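Local coordinates for protein porin (Rhodobacter blasticus, PDB 3PRN) that assembles as a homotrimer and forms outer-membrane channels that let small hydrophilic solutes, up to about 0.6 kDa, diffuse passively, at residues Ile193-Ala198 with Gly209-Asp214; Gly83-Ala88 with Ser147-Asp152; Ser91-Tyr96 with Ala167-Asn172. The protein carries 1 engineered substitution. All blocks are in the same frame, centred on the assembly; numbering follows the deposited sequence.

In the fold
All three contacts belong to one closed antiparallel barrel of 16 strands. Contact 1 lies within the barrel wall, where two neighbouring strands form a hairpin with one buried face and one outer face. Contacts 2 and 3 are both buried and tie the long segment between strands 78-83 and 131-138 to the adjacent strands 142-150 and 163-171, contact 2 just before helix 88-91 and contact 3 just after it. Their chemistry differs accordingly: paired backbone bonds hold the wall, whereas each loop attachment uses one polar side chain to receive a backbone N-H. Contacts 1 and 3 touch, through Tyr213 with Thr95 and Asn211 with Leu94.

Contact 1 of 3, residues Ile193-Ala198 with Gly209-Asp214; sequences IAFVGA and GLNWYD
Phe195 and Tyr213 face each other as a non-hydrogen-bonded pair of the antiparallel hairpin made by strands 193-200 and 206-214, and their rings form the tight part of the contact. The side chains lie alongside each other and point the same way, with planes only 18° apart but slid so far that they barely overlap; Phe195 CD1 comes within 3.3 Å of Tyr213 CE1. Asn211 OD1 approaches the edge of the Phe195 ring, 3.4 Å from CE1. Gly197 suits its place because a CB there would collide with this amide oxygen, which also shares a water with Ala198 O. ND2 of Asn211 and the Tyr213 hydroxyl are hydrogen-bonded to Leu94 O and Thr95 OG1 of the loop that follows helix 88-91. An alanine in place of Tyr213 would probably open a gap beside the Phe195 ring and leave Thr95 OG1 without its phenolic mate. The other face is looser: Val196 and Leu210 lie on the surface, Ala194 and Trp212 are partly covered, and Val196 CG2 is 4.2 Å from Trp212 CE3. Apolar residues suit this outer, probably lipid-facing side. Between the faces run six backbone bonds, such as Trp212 N to Val196 O at 2.9 Å. Backbone bonding thus holds the strands in register, while the polar tips on the buried face are engaged by the loop.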
ATOM      1  N   ILE A 193      27.454 -10.017 -20.567  1.00 28.33           N
ATOM      2  CA  ILE A 193      28.207  -8.980 -19.874  1.00 26.91           C
ATOM      3  C   ILE A 193      29.093  -9.569 -18.806  1.00 25.81           C
ATOM      4  O   ILE A 193      28.868 -10.697 -18.360  1.00 25.74           O
ATOM      5  CB  ILE A 193      27.236  -7.901 -19.323  1.00 26.02           C
ATOM      6  CG1 ILE A 193      26.265  -8.511 -18.274  1.00 26.14           C
ATOM      7  CG2 ILE A 193      26.499  -7.269 -20.491  1.00 23.03           C
ATOM      8  CD1 ILE A 193      25.361  -7.429 -17.658  1.00 26.26           C
ATOM      9  N   ALA A 194      30.130  -8.851 -18.391  1.00 25.50           N
ATOM     10  CA  ALA A 194      31.031  -9.443 -17.400  1.00 25.41           C
ATOM     11  C   ALA A 194      31.677  -8.331 -16.580  1.00 25.08           C
ATOM     12  O   ALA A 194      31.804  -7.223 -17.060  1.00 25.48           O
ATOM     13  CB  ALA A 194      32.141 -10.284 -18.016  1.00 26.60           C
ATOM     14  N   PHE A 195      32.094  -8.671 -15.402  1.00 25.04           N
ATOM     15  CA  PHE A 195      32.707  -7.761 -14.480  1.00 25.75           C
ATOM     16  C   PHE A 195      33.840  -8.453 -13.736  1.00 26.06           C
ATOM     17  O   PHE A 195      33.736  -9.609 -13.307  1.00 27.22           O
ATOM     18  CB  PHE A 195      31.646  -7.319 -13.438  1.00 24.74           C
ATOM     19  CG  PHE A 195      32.189  -6.840 -12.127  1.00 24.45           C
ATOM     20  CD1 PHE A 195      32.998  -5.701 -12.070  1.00 23.79           C
ATOM     21  CD2 PHE A 195      31.793  -7.431 -10.925  1.00 24.54           C
ATOM     22  CE1 PHE A 195      33.435  -5.190 -10.859  1.00 24.75           C
ATOM     23  CE2 PHE A 195      32.263  -6.953  -9.710  1.00 22.68           C
ATOM     24  CZ  PHE A 195      33.041  -5.811  -9.657  1.00 23.00           C
ATOM     25  N   VAL A 196      34.914  -7.702 -13.511  1.00 26.29           N
ATOM     26  CA  VAL A 196      35.971  -8.219 -12.646  1.00 26.88           C
ATOM     27  C   VAL A 196      36.447  -6.993 -11.859  1.00 27.03           C
ATOM     28  O   VAL A 196      36.598  -5.937 -12.486  1.00 26.41           O
ATOM     29  CB  VAL A 196      37.181  -8.761 -13.439  1.00 30.04           C
ATOM     30  CG1 VAL A 196      38.238  -9.163 -12.433  1.00 30.59           C
ATOM     31  CG2 VAL A 196      36.775  -9.983 -14.271  1.00 30.65           C
ATOM     32  N   GLY A 197      36.557  -7.122 -10.559  1.00 26.57           N
ATOM     33  CA  GLY A 197      37.009  -5.974  -9.798  1.00 27.74           C
ATOM     34  C   GLY A 197      37.908  -6.385  -8.653  1.00 28.35           C
ATOM     35  O   GLY A 197      37.888  -7.514  -8.157  1.00 28.95           O
ATOM     36  N   ALA A 198      38.629  -5.421  -8.129  1.00 29.36           N
ATOM     37  CA  ALA A 198      39.461  -5.664  -6.954  1.00 31.09           C
ATOM     38  C   ALA A 198      39.612  -4.354  -6.220  1.00 32.48           C
ATOM     39  O   ALA A 198      39.459  -3.268  -6.812  1.00 32.43           O
ATOM     40  CB  ALA A 198      40.795  -6.185  -7.471  1.00 32.10           C
ATOM     41  N   GLY A 209      40.168   1.065  -5.599  1.00 31.84           N
ATOM     42  CA  GLY A 209      39.731  -0.094  -6.345  1.00 30.52           C
ATOM     43  C   GLY A 209      39.677   0.214  -7.851  1.00 29.58           C
ATOM     44  O   GLY A 209      39.781   1.329  -8.347  1.00 29.54           O
ATOM     45  N   LEU A 210      39.519  -0.858  -8.579  1.00 29.12           N
ATOM     46  CA  LEU A 210      39.478  -0.896 -10.009  1.00 29.34           C
ATOM     47  C   LEU A 210      38.455  -1.926 -10.443  1.00 28.60           C
ATOM     48  O   LEU A 210      38.623  -3.103 -10.158  1.00 29.28           O
ATOM     49  CB  LEU A 210      40.885  -1.315 -10.500  1.00 31.85           C
ATOM     50  CG  LEU A 210      41.119  -1.332 -11.992  1.00 35.22           C
ATOM     51  CD1 LEU A 210      41.181   0.094 -12.526  1.00 35.46           C
ATOM     52  CD2 LEU A 210      42.489  -2.001 -12.245  1.00 37.80           C
ATOM     53  N   ASN A 211      37.472  -1.494 -11.208  1.00 28.07           N
ATOM     54  CA  ASN A 211      36.476  -2.371 -11.777  1.00 27.75           C
ATOM     55  C   ASN A 211      36.583  -2.308 -13.307  1.00 27.93           C
ATOM     56  O   ASN A 211      36.748  -1.198 -13.856  1.00 28.32           O
ATOM     57  CB  ASN A 211      35.059  -1.872 -11.403  1.00 25.38           C
ATOM     58  CG  ASN A 211      34.782  -2.024  -9.919  1.00 26.40           C
ATOM     59  OD1 ASN A 211      35.362  -2.884  -9.234  1.00 25.06           O
ATOM     60  ND2 ASN A 211      33.889  -1.188  -9.369  1.00 25.37           N
ATOM     61  N   TRP A 212      36.480  -3.437 -13.942  1.00 27.59           N
ATOM     62  CA  TRP A 212      36.517  -3.568 -15.379  1.00 27.78           C
ATOM     63  C   TRP A 212      35.222  -4.206 -15.849  1.00 27.02           C
ATOM     64  O   TRP A 212      34.788  -5.193 -15.214  1.00 27.75           O
ATOM     65  CB  TRP A 212      37.735  -4.500 -15.745  1.00 30.70           C
ATOM     66  CG  TRP A 212      37.698  -4.828 -17.217  1.00 34.32           C
ATOM     67  CD1 TRP A 212      38.127  -4.032 -18.263  1.00 35.56           C
ATOM     68  CD2 TRP A 212      37.109  -5.995 -17.825  1.00 34.91           C
ATOM     69  NE1 TRP A 212      37.845  -4.649 -19.471  1.00 35.58           N
ATOM     70  CE2 TRP A 212      37.213  -5.852 -19.218  1.00 35.71           C
ATOM     71  CE3 TRP A 212      36.486  -7.133 -17.307  1.00 35.99           C
ATOM     72  CZ2 TRP A 212      36.764  -6.832 -20.101  1.00 35.90           C
ATOM     73  CZ3 TRP A 212      36.010  -8.093 -18.187  1.00 36.08           C
ATOM     74  CH2 TRP A 212      36.165  -7.940 -19.569  1.00 35.49           C
ATOM     75  N   TYR A 213      34.605  -3.731 -16.927  1.00 27.11           N
ATOM     76  CA  TYR A 213      33.421  -4.395 -17.440  1.00 26.67           C
ATOM     77  C   TYR A 213      33.510  -4.666 -18.950  1.00 27.40           C
ATOM     78  O   TYR A 213      34.026  -3.818 -19.717  1.00 27.19           O
ATOM     79  CB  TYR A 213      32.181  -3.434 -17.335  1.00 26.97           C
ATOM     80  CG  TYR A 213      31.910  -3.091 -15.875  1.00 25.90           C
ATOM     81  CD1 TYR A 213      31.148  -3.971 -15.085  1.00 26.66           C
ATOM     82  CD2 TYR A 213      32.402  -1.960 -15.330  1.00 25.37           C
ATOM     83  CE1 TYR A 213      30.937  -3.667 -13.739  1.00 26.51           C
ATOM     84  CE2 TYR A 213      32.185  -1.644 -13.998  1.00 27.35           C
ATOM     85  CZ  TYR A 213      31.460  -2.521 -13.198  1.00 26.24           C
ATOM     86  OH  TYR A 213      31.265  -2.166 -11.900  1.00 26.80           O
ATOM     87  N   ASP A 214      32.812  -5.690 -19.342  1.00 26.61           N
ATOM     88  CA  ASP A 214      32.439  -5.956 -20.712  1.00 27.76           C
ATOM     89  C   ASP A 214      30.913  -5.682 -20.720  1.00 27.38           C
ATOM     90  O   ASP A 214      30.196  -6.401 -20.017  1.00 27.17           O
ATOM     91  CB  ASP A 214      32.692  -7.388 -21.094  1.00 30.36           C
ATOM     92  CG  ASP A 214      32.234  -7.691 -22.512  1.00 35.41           C
ATOM     93  OD1 ASP A 214      31.246  -7.136 -23.048  1.00 35.13           O
ATOM     94  OD2 ASP A 214      32.925  -8.556 -23.121  1.00 39.15           O
TER
HETATM   95  O   HOH W   1      36.681  -2.647  -6.821  1.00 25.81           O

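Contact 2 of 3, residues Gly83-Ala88 with Ser147-Asp152; sequences GNVDTA and SYVDPD
The start of the long loop that porins fold into the barrel, where it turns into helix 88-91, rests on strand 142-150 as Ala88 and Thr87 meet Ser147. Ala88 N donates to Ser147 OG over 2.9 Å, almost straight at 170°. Ser147 OG sits between its own backbone N and carbonyl carbon (chi1 54°), and serine suits the spot, since its short side chain puts an oxygen close to the loop backbone: the same OG is 3.5 Å from Thr87 CA. Thr87 occupies the N-cap position, but its OG1 bonds to Phe115 O, farther along the loop. Its methyl, CG2, lies 3.9 Å from Val149 CG2, the two side chains crossing at about a right angle. Val85 CG2 approaches the same Val149 methyl more loosely, at 4.5 Å. The methyls of Val85, Thr87 and Val149 fit here because they cover one another beside the polar link without needing partners. A strand hydroxyl therefore serves a first-turn N-H for which the helix itself has no acceptor, and the near-straight bond ties the beginning of the short helix to the barrel wall.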
ATOM      1  N   GLY A  83      10.551 -15.384  -7.494  1.00 19.42           N
ATOM      2  CA  GLY A  83       9.695 -14.247  -7.805  1.00 20.15           C
ATOM      3  C   GLY A  83      10.475 -13.038  -8.239  1.00 20.02           C
ATOM      4  O   GLY A  83      11.238 -13.090  -9.206  1.00 20.80           O
ATOM      5  N   ASN A  84      10.311 -11.902  -7.545  1.00 20.02           N
ATOM      6  CA  ASN A  84      11.104 -10.686  -7.917  1.00 19.26           C
ATOM      7  C   ASN A  84      12.426 -10.767  -7.179  1.00 19.77           C
ATOM      8  O   ASN A  84      12.591 -10.226  -6.075  1.00 19.64           O
ATOM      9  CB  ASN A  84      10.261  -9.465  -7.473  1.00 18.69           C
ATOM     10  CG  ASN A  84      10.841  -8.114  -7.802  1.00 19.07           C
ATOM     11  OD1 ASN A  84      11.868  -7.972  -8.508  1.00 18.47           O
ATOM     12  ND2 ASN A  84      10.178  -7.061  -7.276  1.00 17.15           N
ATOM     13  N   VAL A  85      13.424 -11.476  -7.675  1.00 19.02           N
ATOM     14  CA  VAL A  85      14.680 -11.755  -7.064  1.00 19.90           C
ATOM     15  C   VAL A  85      15.783 -10.718  -7.298  1.00 20.93           C
ATOM     16  O   VAL A  85      15.677  -9.937  -8.253  1.00 20.79           O
ATOM     17  CB  VAL A  85      15.224 -13.149  -7.521  1.00 20.05           C
ATOM     18  CG1 VAL A  85      14.149 -14.258  -7.261  1.00 20.14           C
ATOM     19  CG2 VAL A  85      15.561 -13.226  -9.027  1.00 17.33           C
ATOM     20  N   ASP A  86      16.745 -10.742  -6.402  1.00 20.51           N
ATOM     21  CA  ASP A  86      18.020 -10.080  -6.574  1.00 21.89           C
ATOM     22  C   ASP A  86      18.861 -10.955  -7.515  1.00 21.36           C
ATOM     23  O   ASP A  86      18.955 -12.177  -7.336  1.00 22.24           O
ATOM     24  CB  ASP A  86      18.786  -9.924  -5.231  1.00 24.01           C
ATOM     25  CG  ASP A  86      18.108  -8.830  -4.420  1.00 29.55           C
ATOM     26  OD1 ASP A  86      18.145  -7.612  -4.846  1.00 31.36           O
ATOM     27  OD2 ASP A  86      17.472  -9.130  -3.346  1.00 31.92           O
ATOM     28  N   THR A  87      19.458 -10.326  -8.508  1.00 21.36           N
ATOM     29  CA  THR A  87      20.251 -11.048  -9.520  1.00 21.32           C
ATOM     30  C   THR A  87      21.754 -10.983  -9.229  1.00 21.16           C
ATOM     31  O   THR A  87      22.277 -10.157  -8.475  1.00 20.48           O
ATOM     32  CB  THR A  87      20.023 -10.441 -10.903  1.00 21.71           C
ATOM     33  OG1 THR A  87      20.393  -9.071 -10.894  1.00 21.47           O
ATOM     34  CG2 THR A  87      18.565 -10.527 -11.357  1.00 21.37           C
ATOM     35  N   ALA A  88      22.452 -11.957  -9.825  1.00 20.71           N
ATOM     36  CA  ALA A  88      23.890 -12.041  -9.549  1.00 21.28           C
ATOM     37  C   ALA A  88      24.693 -10.815  -9.922  1.00 21.45           C
ATOM     38  O   ALA A  88      25.473 -10.284  -9.103  1.00 21.00           O
ATOM     39  CB  ALA A  88      24.431 -13.305 -10.223  1.00 22.06           C
ATOM     40  N   SER A 147      21.652 -16.617 -10.618  1.00 27.74           N
ATOM     41  CA  SER A 147      20.250 -16.160 -10.772  1.00 26.46           C
ATOM     42  C   SER A 147      19.781 -16.566 -12.153  1.00 26.38           C
ATOM     43  O   SER A 147      20.597 -16.639 -13.096  1.00 25.56           O
ATOM     44  CB  SER A 147      20.111 -14.672 -10.521  1.00 25.40           C
ATOM     45  OG  SER A 147      21.013 -13.925 -11.345  1.00 24.15           O
ATOM     46  N   TYR A 148      18.503 -16.871 -12.241  1.00 25.81           N
ATOM     47  CA  TYR A 148      17.874 -17.236 -13.520  1.00 25.46           C
ATOM     48  C   TYR A 148      16.564 -16.464 -13.627  1.00 25.61           C
ATOM     49  O   TYR A 148      15.727 -16.538 -12.682  1.00 25.00           O
ATOM     50  CB  TYR A 148      17.645 -18.759 -13.512  1.00 28.44           C
ATOM     51  CG  TYR A 148      16.680 -19.205 -14.584  1.00 36.36           C
ATOM     52  CD1 TYR A 148      17.089 -19.378 -15.905  1.00 39.92           C
ATOM     53  CD2 TYR A 148      15.353 -19.418 -14.245  1.00 40.80           C
ATOM     54  CE1 TYR A 148      16.161 -19.781 -16.877  1.00 42.77           C
ATOM     55  CE2 TYR A 148      14.418 -19.826 -15.190  1.00 43.85           C
ATOM     56  CZ  TYR A 148      14.847 -19.981 -16.506  1.00 45.44           C
ATOM     57  OH  TYR A 148      13.892 -20.375 -17.437  1.00 47.90           O
ATOM     58  N   VAL A 149      16.401 -15.653 -14.655  1.00 24.40           N
ATOM     59  CA  VAL A 149      15.178 -14.852 -14.746  1.00 24.31           C
ATOM     60  C   VAL A 149      14.463 -15.157 -16.047  1.00 24.21           C
ATOM     61  O   VAL A 149      15.047 -15.101 -17.139  1.00 23.66           O
ATOM     62  CB  VAL A 149      15.511 -13.344 -14.687  1.00 24.53           C
ATOM     63  CG1 VAL A 149      14.228 -12.520 -14.838  1.00 25.95           C
ATOM     64  CG2 VAL A 149      16.228 -12.938 -13.418  1.00 24.65           C
ATOM     65  N   ASP A 150      13.202 -15.530 -15.952  1.00 24.14           N
ATOM     66  CA  ASP A 150      12.387 -15.740 -17.175  1.00 23.61           C
ATOM     67  C   ASP A 150      11.444 -14.555 -17.210  1.00 24.47           C
ATOM     68  O   ASP A 150      10.592 -14.409 -16.314  1.00 24.16           O
ATOM     69  CB  ASP A 150      11.673 -17.060 -16.979  1.00 24.11           C
ATOM     70  CG  ASP A 150      10.793 -17.442 -18.168  1.00 25.82           C
ATOM     71  OD1 ASP A 150      10.483 -16.580 -18.978  1.00 25.15           O
ATOM     72  OD2 ASP A 150      10.368 -18.618 -18.202  1.00 27.23           O
ATOM     73  N   PRO A 151      11.522 -13.685 -18.188  1.00 24.93           N
ATOM     74  CA  PRO A 151      10.663 -12.505 -18.247  1.00 24.87           C
ATOM     75  C   PRO A 151       9.229 -12.771 -18.535  1.00 25.10           C
ATOM     76  O   PRO A 151       8.333 -11.899 -18.350  1.00 25.15           O
ATOM     77  CB  PRO A 151      11.325 -11.645 -19.297  1.00 26.28           C
ATOM     78  CG  PRO A 151      12.213 -12.536 -20.105  1.00 26.14           C
ATOM     79  CD  PRO A 151      12.515 -13.757 -19.285  1.00 25.31           C
ATOM     80  N   ASP A 152       8.873 -13.970 -19.009  1.00 24.70           N
ATOM     81  CA  ASP A 152       7.466 -14.278 -19.204  1.00 25.29           C
ATOM     82  C   ASP A 152       7.328 -15.788 -19.031  1.00 26.02           C
ATOM     83  O   ASP A 152       7.359 -16.562 -20.023  1.00 25.13           O
ATOM     84  CB  ASP A 152       6.899 -13.846 -20.565  1.00 28.85           C
ATOM     85  CG  ASP A 152       5.387 -14.035 -20.618  1.00 32.27           C
ATOM     86  OD1 ASP A 152       4.759 -14.878 -19.929  1.00 33.80           O
ATOM     87  OD2 ASP A 152       4.760 -13.319 -21.425  1.00 35.42           O
TER

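Contact 3 of 3, residues Ser91-Tyr96 with Ala167-Asn172; sequences SVALTY and AADWSN
Val92 and Ala93 pass strand 163-171 with CA atoms 6.3 Å from Ala167 and 6.2 Å from Asp169 respectively, wider than paired strands, and it is a side chain that closes the polar link. Asp169 supplies it. Its CG takes the crowded position between backbone N and carbonyl carbon (chi1 53°), and OD2 receives Ala93 N at 3.0 Å, with 157° at the hydrogen. The N-H comes from above the carboxylate plane, 41° out of it. Tyr145 OH also bonds to OD2, and Asn143 ND2 bonds to OD1, so each oxygen of this buried group is held and its rotation is fixed. Three such bonds are likely to offset the cost of burying a carboxylate, and an aspartate suits the place by offering two acceptors on a short stem. The small CB of Ala93 packs 3.4 Å from the same OD2 and 3.6 Å from Asp169 CG. Val92, the first residue to leave helix 88-91, lays its CG1 3.7 Å from Ala168 O. Beyond the two segments, Val92 also lies on Ala180 of strand 175-183 and Phe195 of strand 193-200, while Leu94 rests on Ala178 and Ala199, so that the chain leaving the short helix runs across the inner wall over three successive strands of the barrel.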
ATOM      1  N   SER A  91      24.049  -8.183  -7.391  1.00 21.64           N
ATOM      2  CA  SER A  91      24.342  -8.375  -5.970  1.00 23.58           C
ATOM      3  C   SER A  91      25.804  -8.534  -5.583  1.00 23.73           C
ATOM      4  O   SER A  91      26.094  -8.391  -4.403  1.00 23.92           O
ATOM      5  CB  SER A  91      23.622  -9.686  -5.528  1.00 24.28           C
ATOM      6  OG  SER A  91      22.220  -9.509  -5.761  1.00 25.69           O
ATOM      7  N   VAL A  92      26.721  -8.820  -6.499  1.00 23.84           N
ATOM      8  CA  VAL A  92      28.112  -8.990  -6.170  1.00 23.91           C
ATOM      9  C   VAL A  92      28.677  -7.735  -5.499  1.00 23.86           C
ATOM     10  O   VAL A  92      28.196  -6.617  -5.723  1.00 23.54           O
ATOM     11  CB  VAL A  92      29.119  -9.065  -7.352  1.00 26.91           C
ATOM     12  CG1 VAL A  92      29.601 -10.488  -7.637  1.00 27.59           C
ATOM     13  CG2 VAL A  92      28.535  -8.550  -8.669  1.00 25.03           C
ATOM     14  N   ALA A  93      29.718  -7.937  -4.715  1.00 23.55           N
ATOM     15  CA  ALA A  93      30.415  -6.827  -4.050  1.00 23.19           C
ATOM     16  C   ALA A  93      31.261  -6.045  -5.109  1.00 24.02           C
ATOM     17  O   ALA A  93      31.492  -6.524  -6.219  1.00 22.77           O
ATOM     18  CB  ALA A  93      31.347  -7.365  -2.962  1.00 22.19           C
ATOM     19  N   LEU A  94      31.624  -4.828  -4.701  1.00 22.62           N
ATOM     20  CA  LEU A  94      32.522  -3.942  -5.369  1.00 23.58           C
ATOM     21  C   LEU A  94      31.958  -3.199  -6.569  1.00 23.25           C
ATOM     22  O   LEU A  94      32.395  -2.052  -6.817  1.00 23.26           O
ATOM     23  CB  LEU A  94      33.818  -4.694  -5.800  1.00 23.35           C
ATOM     24  CG  LEU A  94      34.602  -5.410  -4.667  1.00 25.25           C
ATOM     25  CD1 LEU A  94      35.854  -6.080  -5.260  1.00 25.31           C
ATOM     26  CD2 LEU A  94      34.961  -4.439  -3.545  1.00 25.31           C
ATOM     27  N   THR A  95      31.042  -3.790  -7.290  1.00 22.82           N
ATOM     28  CA  THR A  95      30.592  -3.238  -8.584  1.00 22.98           C
ATOM     29  C   THR A  95      29.962  -1.871  -8.444  1.00 22.95           C
ATOM     30  O   THR A  95      29.968  -1.087  -9.418  1.00 23.77           O
ATOM     31  CB  THR A  95      29.750  -4.299  -9.291  1.00 23.20           C
ATOM     32  OG1 THR A  95      29.506  -3.988 -10.678  1.00 24.67           O
ATOM     33  CG2 THR A  95      28.342  -4.384  -8.639  1.00 20.77           C
ATOM     34  N   TYR A  96      29.384  -1.475  -7.294  1.00 22.57           N
ATOM     35  CA  TYR A  96      28.803  -0.146  -7.169  1.00 22.03           C
ATOM     36  C   TYR A  96      29.585   0.747  -6.236  1.00 22.30           C
ATOM     37  O   TYR A  96      29.123   1.860  -5.894  1.00 22.61           O
ATOM     38  CB  TYR A  96      27.342  -0.266  -6.597  1.00 22.50           C
ATOM     39  CG  TYR A  96      26.407  -0.974  -7.579  1.00 20.69           C
ATOM     40  CD1 TYR A  96      26.231  -0.451  -8.854  1.00 22.84           C
ATOM     41  CD2 TYR A  96      25.707  -2.114  -7.208  1.00 20.16           C
ATOM     42  CE1 TYR A  96      25.374  -1.031  -9.782  1.00 22.84           C
ATOM     43  CE2 TYR A  96      24.899  -2.766  -8.131  1.00 20.85           C
ATOM     44  CZ  TYR A  96      24.706  -2.186  -9.392  1.00 21.75           C
ATOM     45  OH  TYR A  96      23.907  -2.814 -10.273  1.00 23.74           O
ATOM     46  N   ALA A 167      27.988 -15.147 -10.136  1.00 25.94           N
ATOM     47  CA  ALA A 167      28.936 -14.245  -9.536  1.00 27.23           C
ATOM     48  C   ALA A 167      29.530 -14.787  -8.241  1.00 27.51           C
ATOM     49  O   ALA A 167      28.964 -15.599  -7.538  1.00 28.31           O
ATOM     50  CB  ALA A 167      28.295 -12.854  -9.259  1.00 25.39           C
ATOM     51  N   ALA A 168      30.692 -14.237  -7.906  1.00 29.13           N
ATOM     52  CA  ALA A 168      31.359 -14.534  -6.654  1.00 30.60           C
ATOM     53  C   ALA A 168      32.215 -13.380  -6.197  1.00 31.16           C
ATOM     54  O   ALA A 168      32.665 -12.506  -6.963  1.00 30.85           O
ATOM     55  CB  ALA A 168      32.199 -15.828  -6.803  1.00 30.34           C
ATOM     56  N   ASP A 169      32.348 -13.240  -4.890  1.00 32.01           N
ATOM     57  CA  ASP A 169      33.247 -12.288  -4.304  1.00 34.15           C
ATOM     58  C   ASP A 169      33.935 -12.948  -3.084  1.00 36.16           C
ATOM     59  O   ASP A 169      33.537 -13.974  -2.506  1.00 35.35           O
ATOM     60  CB  ASP A 169      32.679 -10.938  -3.960  1.00 33.53           C
ATOM     61  CG  ASP A 169      31.430 -10.994  -3.092  1.00 34.48           C
ATOM     62  OD1 ASP A 169      31.538 -11.457  -1.936  1.00 33.99           O
ATOM     63  OD2 ASP A 169      30.345 -10.602  -3.568  1.00 32.44           O
ATOM     64  N   TRP A 170      35.041 -12.301  -2.733  1.00 37.30           N
ATOM     65  CA  TRP A 170      35.921 -12.845  -1.706  1.00 40.55           C
ATOM     66  C   TRP A 170      36.672 -11.682  -1.096  1.00 41.40           C
ATOM     67  O   TRP A 170      37.117 -10.754  -1.766  1.00 40.53           O
ATOM     68  CB  TRP A 170      36.904 -13.872  -2.341  1.00 45.53           C
ATOM     69  CG  TRP A 170      37.915 -14.255  -1.273  1.00 51.01           C
ATOM     70  CD1 TRP A 170      37.754 -15.220  -0.311  1.00 52.97           C
ATOM     71  CD2 TRP A 170      39.174 -13.629  -1.031  1.00 52.62           C
ATOM     72  NE1 TRP A 170      38.842 -15.207   0.522  1.00 55.01           N
ATOM     73  CE2 TRP A 170      39.728 -14.245   0.104  1.00 54.26           C
ATOM     74  CE3 TRP A 170      39.880 -12.594  -1.654  1.00 53.28           C
ATOM     75  CZ2 TRP A 170      40.970 -13.877   0.628  1.00 54.54           C
ATOM     76  CZ3 TRP A 170      41.112 -12.222  -1.141  1.00 54.01           C
ATOM     77  CH2 TRP A 170      41.645 -12.871  -0.010  1.00 54.62           C
ATOM     78  N   SER A 171      36.792 -11.785   0.224  1.00 42.89           N
ATOM     79  CA  SER A 171      37.483 -10.693   0.900  1.00 45.66           C
ATOM     80  C   SER A 171      38.221 -11.173   2.138  1.00 47.79           C
ATOM     81  O   SER A 171      37.872 -12.214   2.734  1.00 47.83           O
ATOM     82  CB  SER A 171      36.369  -9.677   1.207  1.00 44.53           C
ATOM     83  OG  SER A 171      36.934  -8.561   1.833  1.00 45.59           O
ATOM     84  N   ASN A 172      39.268 -10.449   2.523  1.00 49.17           N
ATOM     85  CA  ASN A 172      39.873 -10.620   3.844  1.00 51.61           C
ATOM     86  C   ASN A 172      39.886  -9.239   4.484  1.00 53.31           C
ATOM     87  O   ASN A 172      39.033  -8.374   4.200  1.00 53.41           O
ATOM     88  CB  ASN A 172      41.202 -11.328   3.785  1.00 50.92           C
ATOM     89  CG  ASN A 172      42.246 -10.526   3.036  1.00 51.49           C
ATOM     90  OD1 ASN A 172      42.149  -9.298   2.965  1.00 51.08           O
ATOM     91  ND2 ASN A 172      43.230 -11.211   2.482  1.00 51.90           N
TER